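Local coordinates for protein TRAP dicarboxylate transporter-DctP subunit (Desulfovibrio desulfuricans subsp. desulfuricans, PDB 4NHB) that binds sn-glycerol 3-phosphate as a periplasmic solute-binding protein, probably delivering it to a TRAP-type membrane transporter, at residues 142-150 / 262-273. Numbering follows the deposited sequence.
Sequences TLNAFPLGF and AKRSADDVWAMV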
loop_
_atom_site.group_PDB
_atom_site.type_symbol
_atom_site.label_atom_id
_atom_site.label_comp_id
_atom_site.label_asym_id
_atom_site.label_seq_id
_atom_site.Cartn_x
_atom_site.Cartn_y
_atom_site.Cartn_z
ATOM N N THR A 142 3.696 13.796 2.186
ATOM C CA THR A 142 3.234 12.747 1.296
ATOM C C THR A 142 3.197 13.253 -0.150
ATOM O O THR A 142 2.416 14.148 -0.468
ATOM C CB THR A 142 1.830 12.347 1.754
ATOM O OG1 THR A 142 1.855 12.096 3.178
ATOM C CG2 THR A 142 1.343 11.107 1.021
ATOM N N LEU A 143 4.030 12.712 -1.029
ATOM C CA LEU A 143 4.183 13.301 -2.372
ATOM C C LEU A 143 3.229 12.741 -3.422
ATOM O O LEU A 143 3.024 13.351 -4.479
ATOM C CB LEU A 143 5.621 13.133 -2.865
ATOM C CG LEU A 143 6.727 13.943 -2.159
ATOM C CD1 LEU A 143 8.126 13.525 -2.660
ATOM C CD2 LEU A 143 6.510 15.451 -2.348
ATOM N N ASN A 144 2.693 11.549 -3.191
ATOM C CA ASN A 144 1.792 10.984 -4.165
ATOM C C ASN A 144 0.972 9.858 -3.536
ATOM O O ASN A 144 1.066 9.618 -2.325
ATOM C CB ASN A 144 2.583 10.516 -5.404
ATOM C CG ASN A 144 3.570 9.374 -5.114
ATOM O OD1 ASN A 144 3.575 8.774 -4.033
ATOM N ND2 ASN A 144 4.446 9.114 -6.080
ATOM N N ALA A 145 0.165 9.195 -4.353
ATOM C CA ALA A 145 -0.560 7.981 -3.959
ATOM C C ALA A 145 -0.669 7.071 -5.192
ATOM O O ALA A 145 -0.892 7.543 -6.294
ATOM C CB ALA A 145 -1.902 8.332 -3.438
ATOM N N PHE A 146 -0.476 5.767 -5.021
ATOM C CA PHE A 146 -0.497 4.892 -6.153
ATOM C C PHE A 146 -0.847 3.509 -5.644
ATOM O O PHE A 146 -0.649 3.194 -4.459
ATOM C CB PHE A 146 0.844 4.929 -6.903
ATOM C CG PHE A 146 2.050 4.577 -6.051
ATOM C CD1 PHE A 146 2.407 3.260 -5.822
ATOM C CD2 PHE A 146 2.822 5.574 -5.457
ATOM C CE1 PHE A 146 3.520 2.953 -5.031
ATOM C CE2 PHE A 146 3.925 5.269 -4.674
ATOM C CZ PHE A 146 4.273 3.959 -4.461
ATOM N N PRO A 147 -1.385 2.667 -6.519
ATOM C CA PRO A 147 -1.856 1.394 -5.971
ATOM C C PRO A 147 -0.782 0.285 -6.022
ATOM O O PRO A 147 0.100 0.292 -6.890
ATOM C CB PRO A 147 -2.973 1.012 -6.933
ATOM C CG PRO A 147 -2.507 1.598 -8.277
ATOM C CD PRO A 147 -1.794 2.880 -7.916
ATOM N N LEU A 148 -0.920 -0.689 -5.137
ATOM C CA LEU A 148 -0.224 -1.969 -5.246
ATOM C C LEU A 148 -1.209 -3.051 -5.710
ATOM O O LEU A 148 -0.795 -4.098 -6.215
ATOM C CB LEU A 148 0.470 -2.355 -3.919
ATOM C CG LEU A 148 1.894 -1.799 -3.639
ATOM C CD1 LEU A 148 2.007 -0.320 -3.787
ATOM C CD2 LEU A 148 2.450 -2.251 -2.289
ATOM N N GLY A 149 -2.494 -2.769 -5.558
ATOM C CA GLY A 149 -3.526 -3.641 -6.058
ATOM C C GLY A 149 -4.505 -4.099 -5.005
ATOM O O GLY A 149 -4.215 -4.063 -3.815
ATOM N N PHE A 150 -5.678 -4.547 -5.457
ATOM C CA PHE A 150 -6.663 -5.123 -4.594
ATOM C C PHE A 150 -6.172 -6.402 -3.914
ATOM O O PHE A 150 -5.459 -7.192 -4.517
ATOM C CB PHE A 150 -7.952 -5.408 -5.383
ATOM C CG PHE A 150 -8.775 -4.152 -5.656
ATOM C CD1 PHE A 150 -9.616 -3.617 -4.673
ATOM C CD2 PHE A 150 -8.675 -3.508 -6.878
ATOM C CE1 PHE A 150 -10.372 -2.453 -4.923
ATOM C CE2 PHE A 150 -9.425 -2.338 -7.137
ATOM C CZ PHE A 150 -10.267 -1.820 -6.167
ATOM N N ALA A 262 7.475 12.672 -8.601
ATOM C CA ALA A 262 6.530 11.842 -7.815
ATOM C C ALA A 262 5.219 11.666 -8.559
ATOM O O ALA A 262 4.646 10.570 -8.569
ATOM C CB ALA A 262 6.278 12.425 -6.451
ATOM N N LYS A 263 4.750 12.719 -9.224
ATOM C CA LYS A 263 3.477 12.640 -9.915
ATOM C C LYS A 263 3.605 11.704 -11.111
ATOM O O LYS A 263 2.766 10.824 -11.326
ATOM C CB LYS A 263 3.005 14.022 -10.367
ATOM C CG LYS A 263 1.700 14.035 -11.191
ATOM C CD LYS A 263 0.588 13.116 -10.597
ATOM C CE LYS A 263 -0.847 13.638 -10.868
ATOM N NZ LYS A 263 -1.657 12.813 -11.831
ATOM N N ARG A 264 4.650 11.890 -11.897
ATOM C CA ARG A 264 4.851 11.051 -13.082
ATOM C C ARG A 264 4.996 9.558 -12.718
ATOM O O ARG A 264 4.419 8.688 -13.370
ATOM C CB ARG A 264 6.070 11.516 -13.895
ATOM C CG ARG A 264 6.076 12.986 -14.296
ATOM C CD ARG A 264 5.873 13.213 -15.813
ATOM N NE ARG A 264 6.814 12.505 -16.697
ATOM C CZ ARG A 264 7.974 12.996 -17.159
ATOM N NH1 ARG A 264 8.400 14.199 -16.803
ATOM N NH2 ARG A 264 8.736 12.253 -17.961
ATOM N N SER A 265 5.798 9.280 -11.692
ATOM C CA SER A 265 5.998 7.943 -11.209
ATOM C C SER A 265 4.670 7.313 -10.737
ATOM O O SER A 265 4.345 6.196 -11.110
ATOM C CB SER A 265 7.011 7.945 -10.070
ATOM O OG SER A 265 7.029 6.655 -9.554
ATOM N N ALA A 266 3.886 8.040 -9.942
ATOM C CA ALA A 266 2.590 7.532 -9.501
ATOM C C ALA A 266 1.701 7.234 -10.693
ATOM O O ALA A 266 1.026 6.186 -10.770
ATOM C CB ALA A 266 1.925 8.558 -8.616
ATOM N N ASP A 267 1.679 8.161 -11.631
ATOM C CA ASP A 267 0.865 8.003 -12.852
ATOM C C ASP A 267 1.230 6.705 -13.625
ATOM O O ASP A 267 0.344 5.986 -14.121
ATOM C CB ASP A 267 0.973 9.271 -13.732
ATOM C CG ASP A 267 0.095 10.429 -13.205
ATOM O OD1 ASP A 267 -0.595 10.282 -12.166
ATOM O OD2 ASP A 267 0.084 11.515 -13.807
ATOM N N ASP A 268 2.510 6.384 -13.679
ATOM C CA ASP A 268 2.987 5.177 -14.355
ATOM C C ASP A 268 2.462 3.927 -13.656
ATOM O O ASP A 268 2.033 2.970 -14.290
ATOM C CB ASP A 268 4.508 5.151 -14.346
ATOM C CG ASP A 268 5.136 6.164 -15.330
ATOM O OD1 ASP A 268 4.419 6.718 -16.173
ATOM O OD2 ASP A 268 6.347 6.396 -15.236
ATOM N N VAL A 269 2.509 3.940 -12.322
ATOM C CA VAL A 269 2.107 2.768 -11.532
ATOM C C VAL A 269 0.586 2.533 -11.644
ATOM O O VAL A 269 0.121 1.364 -11.801
ATOM C CB VAL A 269 2.503 2.916 -10.073
ATOM C CG1 VAL A 269 1.945 1.768 -9.268
ATOM C CG2 VAL A 269 4.045 3.021 -9.909
ATOM N N TRP A 270 -0.198 3.618 -11.543
ATOM C CA TRP A 270 -1.680 3.507 -11.709
ATOM C C TRP A 270 -1.965 2.795 -13.017
ATOM O O TRP A 270 -2.886 1.996 -13.129
ATOM C CB TRP A 270 -2.387 4.863 -11.784
ATOM C CG TRP A 270 -2.610 5.489 -10.474
ATOM C CD1 TRP A 270 -1.908 6.524 -9.938
ATOM C CD2 TRP A 270 -3.610 5.137 -9.520
ATOM N NE1 TRP A 270 -2.393 6.835 -8.683
ATOM C CE2 TRP A 270 -3.444 5.997 -8.401
ATOM C CE3 TRP A 270 -4.618 4.175 -9.489
ATOM C CZ2 TRP A 270 -4.244 5.910 -7.267
ATOM C CZ3 TRP A 270 -5.418 4.097 -8.368
ATOM C CH2 TRP A 270 -5.225 4.964 -7.264
ATOM N N ALA A 271 -1.173 3.143 -14.026
ATOM C CA ALA A 271 -1.377 2.602 -15.363
ATOM C C ALA A 271 -0.845 1.195 -15.577
ATOM O O ALA A 271 -1.154 0.620 -16.604
ATOM C CB ALA A 271 -0.807 3.550 -16.408
ATOM N N MET A 272 -0.077 0.612 -14.640
ATOM C CA MET A 272 0.431 -0.735 -14.868
ATOM C C MET A 272 -0.185 -1.846 -14.023
ATOM O O MET A 272 -0.007 -2.994 -14.331
ATOM C CB MET A 272 1.944 -0.790 -14.691
ATOM C CG MET A 272 2.424 -0.461 -13.331
ATOM S SD MET A 272 4.224 -0.425 -13.251
ATOM C CE MET A 272 4.661 1.048 -14.144
ATOM N N VAL A 273 -0.914 -1.512 -12.977
ATOM C CA VAL A 273 -1.383 -2.522 -12.053
ATOM C C VAL A 273 -2.482 -3.375 -12.672
ATOM O O VAL A 273 -2.442 -4.570 -12.584
ATOM C CB VAL A 273 -1.874 -1.886 -10.741
ATOM C CG1 VAL A 273 -2.629 -2.914 -9.901
ATOM C CG2 VAL A 273 -0.711 -1.345 -9.981
HETATM O O HOH W 1 5.807 6.490 -6.918
#
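In this TRAP solute-binding fold the long helix 252-286 packs on the strand that starts at Phe146, and Pro147 packs on Trp270. The local axes come within 7.1 Å and run 31° from parallel. Pro147 CD sits over one face of the indole, 3.4 Å from the centroid of the Trp270 six-membered ring, a CH-pi contact. The indole also donates a bent hydrogen bond, Trp270 NE1 to Ala145 O (2.9 Å). The carbonyl lies out of the ring plane, toward the face on which Pro147 rests.

Near the start of both segments, Asn144 ND2 gives a nearly straight bond to Ala262 O (2.9 Å, 170°). It arrives above the carbonyl plane, and the helical bond from Ala266 N takes the opposite face. Asn144 CG lies between backbone N and carbonyl carbon (chi1 64°); ND2 reaches the helix, while OD1 accepts from Leu240 N. A water joins ND2 to Ser265 OG. Ala266 faces the strand with a methyl group, its CA 5.3 Å from Phe146 CA, consistent with close packing. Phe146 CD1 touches Val269 CG1 at 3.8 Å. Pro147 O, buried against Val269 and Val273, has no polar partner.

Leu148 turns away from the helix, and its side chain touches His238 and Lys37 of the ligand site. Strand 235-243 pairs antiparallel with strand 146-155, helix 115-122 packs on Pro147 and Trp270, and helix 42-57 borders Ser265 and Val269.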